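Local coordinates for protein putative oxalate decarboxylase (Thermotoga maritima, PDB 1O4T) that binds oxalate as a manganese-containing homodimeric cupin and is a putative oxalate decarboxylase, at residues V90-N94 and V105-D109. Numbering follows the deposited sequence.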
ATOM      1  N   VAL A  90       1.366 -15.905  -8.727  1.00 34.24           N
ATOM      2  CA  VAL A  90       1.040 -16.893  -7.718  1.00 34.09           C
ATOM      3  C   VAL A  90       1.799 -16.544  -6.431  1.00 33.85           C
ATOM      4  O   VAL A  90       3.020 -16.360  -6.443  1.00 34.11           O
ATOM      5  CB  VAL A  90       1.404 -18.295  -8.168  1.00 34.81           C
ATOM      6  CG1 VAL A  90       1.002 -19.263  -7.121  1.00 34.86           C
ATOM      7  CG2 VAL A  90       0.728 -18.650  -9.465  1.00 36.25           C
ATOM      8  N   PHE A  91       1.041 -16.386  -5.350  1.00 32.79           N
ATOM      9  CA  PHE A  91       1.534 -16.142  -4.017  1.00 32.50           C
ATOM     10  C   PHE A  91       1.575 -17.453  -3.242  1.00 32.45           C
ATOM     11  O   PHE A  91       0.595 -18.214  -3.222  1.00 33.11           O
ATOM     12  CB  PHE A  91       0.566 -15.182  -3.339  1.00 32.82           C
ATOM     13  CG  PHE A  91       0.924 -14.856  -1.931  1.00 32.21           C
ATOM     14  CD1 PHE A  91       2.095 -14.171  -1.639  1.00 34.25           C
ATOM     15  CD2 PHE A  91       0.083 -15.181  -0.896  1.00 35.70           C
ATOM     16  CE1 PHE A  91       2.435 -13.829  -0.342  1.00 32.26           C
ATOM     17  CE2 PHE A  91       0.434 -14.829   0.442  1.00 34.73           C
ATOM     18  CZ  PHE A  91       1.616 -14.165   0.692  1.00 32.16           C
ATOM     19  N   HIS A  92       2.720 -17.758  -2.663  1.00 32.85           N
ATOM     20  CA  HIS A  92       2.866 -18.929  -1.832  1.00 33.95           C
ATOM     21  C   HIS A  92       2.916 -18.482  -0.382  1.00 34.71           C
ATOM     22  O   HIS A  92       3.758 -17.664  -0.027  1.00 35.25           O
ATOM     23  CB  HIS A  92       4.164 -19.685  -2.162  1.00 34.12           C
ATOM     24  CG  HIS A  92       4.348 -20.959  -1.386  1.00 33.78           C
ATOM     25  ND1 HIS A  92       3.979 -22.193  -1.880  1.00 34.37           N
ATOM     26  CD2 HIS A  92       4.857 -21.192  -0.149  1.00 33.42           C
ATOM     27  CE1 HIS A  92       4.245 -23.128  -0.985  1.00 32.57           C
ATOM     28  NE2 HIS A  92       4.790 -22.551   0.070  1.00 34.23           N
ATOM     29  N   ASP A  93       2.048 -19.034   0.448  1.00 35.46           N
ATOM     30  CA  ASP A  93       2.137 -18.815   1.895  1.00 36.82           C
ATOM     31  C   ASP A  93       1.441 -19.963   2.655  1.00 36.30           C
ATOM     32  O   ASP A  93       0.488 -20.586   2.156  1.00 35.30           O
ATOM     33  CB  ASP A  93       1.604 -17.414   2.203  1.00 38.16           C
ATOM     34  CG  ASP A  93       1.495 -17.094   3.702  1.00 42.00           C
ATOM     35  OD1 ASP A  93       2.285 -16.276   4.223  1.00 44.93           O
ATOM     36  OD2 ASP A  93       0.591 -17.567   4.422  1.00 49.79           O
ATOM     37  N   ASN A  94       1.990 -20.292   3.828  1.00 36.04           N
ATOM     38  CA  ASN A  94       1.542 -21.435   4.633  1.00 35.57           C
ATOM     39  C   ASN A  94       1.406 -22.727   3.811  1.00 35.74           C
ATOM     40  O   ASN A  94       0.446 -23.490   3.968  1.00 35.45           O
ATOM     41  CB  ASN A  94       0.227 -21.087   5.347  1.00 35.47           C
ATOM     42  CG  ASN A  94      -0.126 -22.067   6.420  1.00 34.09           C
ATOM     43  OD1 ASN A  94       0.675 -22.376   7.284  1.00 34.35           O
ATOM     44  ND2 ASN A  94      -1.323 -22.589   6.354  1.00 37.44           N
ATOM     45  N   VAL A 105      -4.731  -8.401  -1.644  1.00 32.96           N
ATOM     46  CA  VAL A 105      -3.838  -8.198  -0.495  1.00 33.12           C
ATOM     47  C   VAL A 105      -3.290  -9.564  -0.117  1.00 32.55           C
ATOM     48  O   VAL A 105      -4.065 -10.495   0.055  1.00 32.57           O
ATOM     49  CB  VAL A 105      -4.599  -7.623   0.689  1.00 33.60           C
ATOM     50  CG1 VAL A 105      -3.731  -7.553   1.953  1.00 33.98           C
ATOM     51  CG2 VAL A 105      -5.152  -6.265   0.339  1.00 37.65           C
ATOM     52  N   CYS A 106      -1.962  -9.671   0.016  1.00 32.35           N
ATOM     53  CA  CYS A 106      -1.318 -10.902   0.518  1.00 32.08           C
ATOM     54  C   CYS A 106      -0.701 -10.609   1.851  1.00 31.74           C
ATOM     55  O   CYS A 106       0.149  -9.718   1.937  1.00 33.58           O
ATOM     56  CB  CYS A 106      -0.241 -11.373  -0.448  1.00 31.88           C
ATOM     57  SG  CYS A 106      -0.793 -11.486  -2.152  1.00 33.41           S
ATOM     58  N   PHE A 107      -1.130 -11.332   2.875  1.00 31.03           N
ATOM     59  CA  PHE A 107      -0.699 -11.152   4.253  1.00 31.52           C
ATOM     60  C   PHE A 107       0.154 -12.324   4.727  1.00 31.76           C
ATOM     61  O   PHE A 107      -0.288 -13.494   4.700  1.00 32.86           O
ATOM     62  CB  PHE A 107      -1.916 -11.023   5.170  1.00 31.41           C
ATOM     63  CG  PHE A 107      -1.561 -10.703   6.582  1.00 32.61           C
ATOM     64  CD1 PHE A 107      -1.123  -9.436   6.916  1.00 36.54           C
ATOM     65  CD2 PHE A 107      -1.631 -11.668   7.573  1.00 33.88           C
ATOM     66  CE1 PHE A 107      -0.768  -9.127   8.233  1.00 33.95           C
ATOM     67  CE2 PHE A 107      -1.273 -11.377   8.875  1.00 32.61           C
ATOM     68  CZ  PHE A 107      -0.824 -10.124   9.200  1.00 33.84           C
ATOM     69  N   THR A 108       1.380 -12.030   5.148  1.00 31.81           N
ATOM     70  CA  THR A 108       2.267 -13.060   5.717  1.00 32.05           C
ATOM     71  C   THR A 108       2.606 -12.727   7.154  1.00 31.85           C
ATOM     72  O   THR A 108       3.142 -11.668   7.443  1.00 31.74           O
ATOM     73  CB  THR A 108       3.546 -13.181   4.906  1.00 31.68           C
ATOM     74  OG1 THR A 108       3.232 -13.631   3.599  1.00 33.19           O
ATOM     75  CG2 THR A 108       4.427 -14.278   5.437  1.00 31.62           C
ATOM     76  N   ASP A 109       2.288 -13.641   8.053  1.00 32.63           N
ATOM     77  CA  ASP A 109       2.374 -13.367   9.471  1.00 33.15           C
ATOM     78  C   ASP A 109       3.734 -13.781   9.996  1.00 33.12           C
ATOM     79  O   ASP A 109       4.501 -14.474   9.307  1.00 34.25           O
ATOM     80  CB  ASP A 109       1.266 -14.130  10.216  1.00 33.80           C
ATOM     81  CG  ASP A 109       0.748 -13.382  11.430  1.00 34.59           C
ATOM     82  OD1 ASP A 109       1.435 -12.473  11.959  1.00 34.68           O
ATOM     83  OD2 ASP A 109      -0.361 -13.648  11.915  1.00 36.43           O
TER
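Cys-106 lies over one face of the Phe-91 ring, its CB 3.5 Å from the ring centroid and nearly on the normal. SG covers the same face 4.0 Å from the centroid, so a CH-pi contact and a sulfur-aromatic contact share a single aromatic surface. The ring is carried across by its first torsion, which sets CG anti to the backbone N (chi1 179°) and sends the far end, CZ, between the strands. There CZ meets Thr-108 OG1 at 3.4 Å, in the ring plane and at its edge. The hydroxyl donates to Asp-93 OD1 over 2.9 Å, arriving on the anti side of the carboxylate and 33° out of its plane. Thr-108 CG2 packs against the same oxygen. Replacing Phe-91 with an alanine would probably leave Cys-106 without the ring face that CB and SG rest on and open a gap beside the Thr-108 hydroxyl.

Segments 90-93 and 105-108 run at a small angle (21°), their axes 8.5 Å apart, yet belong to different sheets of the double-stranded beta-helix; side-chain contacts, one hydrogen bond among them, join them. The pair illustrates how an aromatic ring can bridge two sheets while its edge meets a buried hydroxyl. Ile-100 touches both Phe-91 and Cys-106, while Val-20 of the second subunit also packs on Phe-91. Thr-108 OG1 also has a weak hydrogen bond with ND1 of His-114, a manganese ligand, giving a chain of polar contacts that could help to hold that imidazole in its rotation. Since Asp-93 OD1 also lies close to Glu-112 OE1, the threonine bond probably offsets part of the repulsion between like charges, and their buried proximity may raise the pKa of one carboxylate.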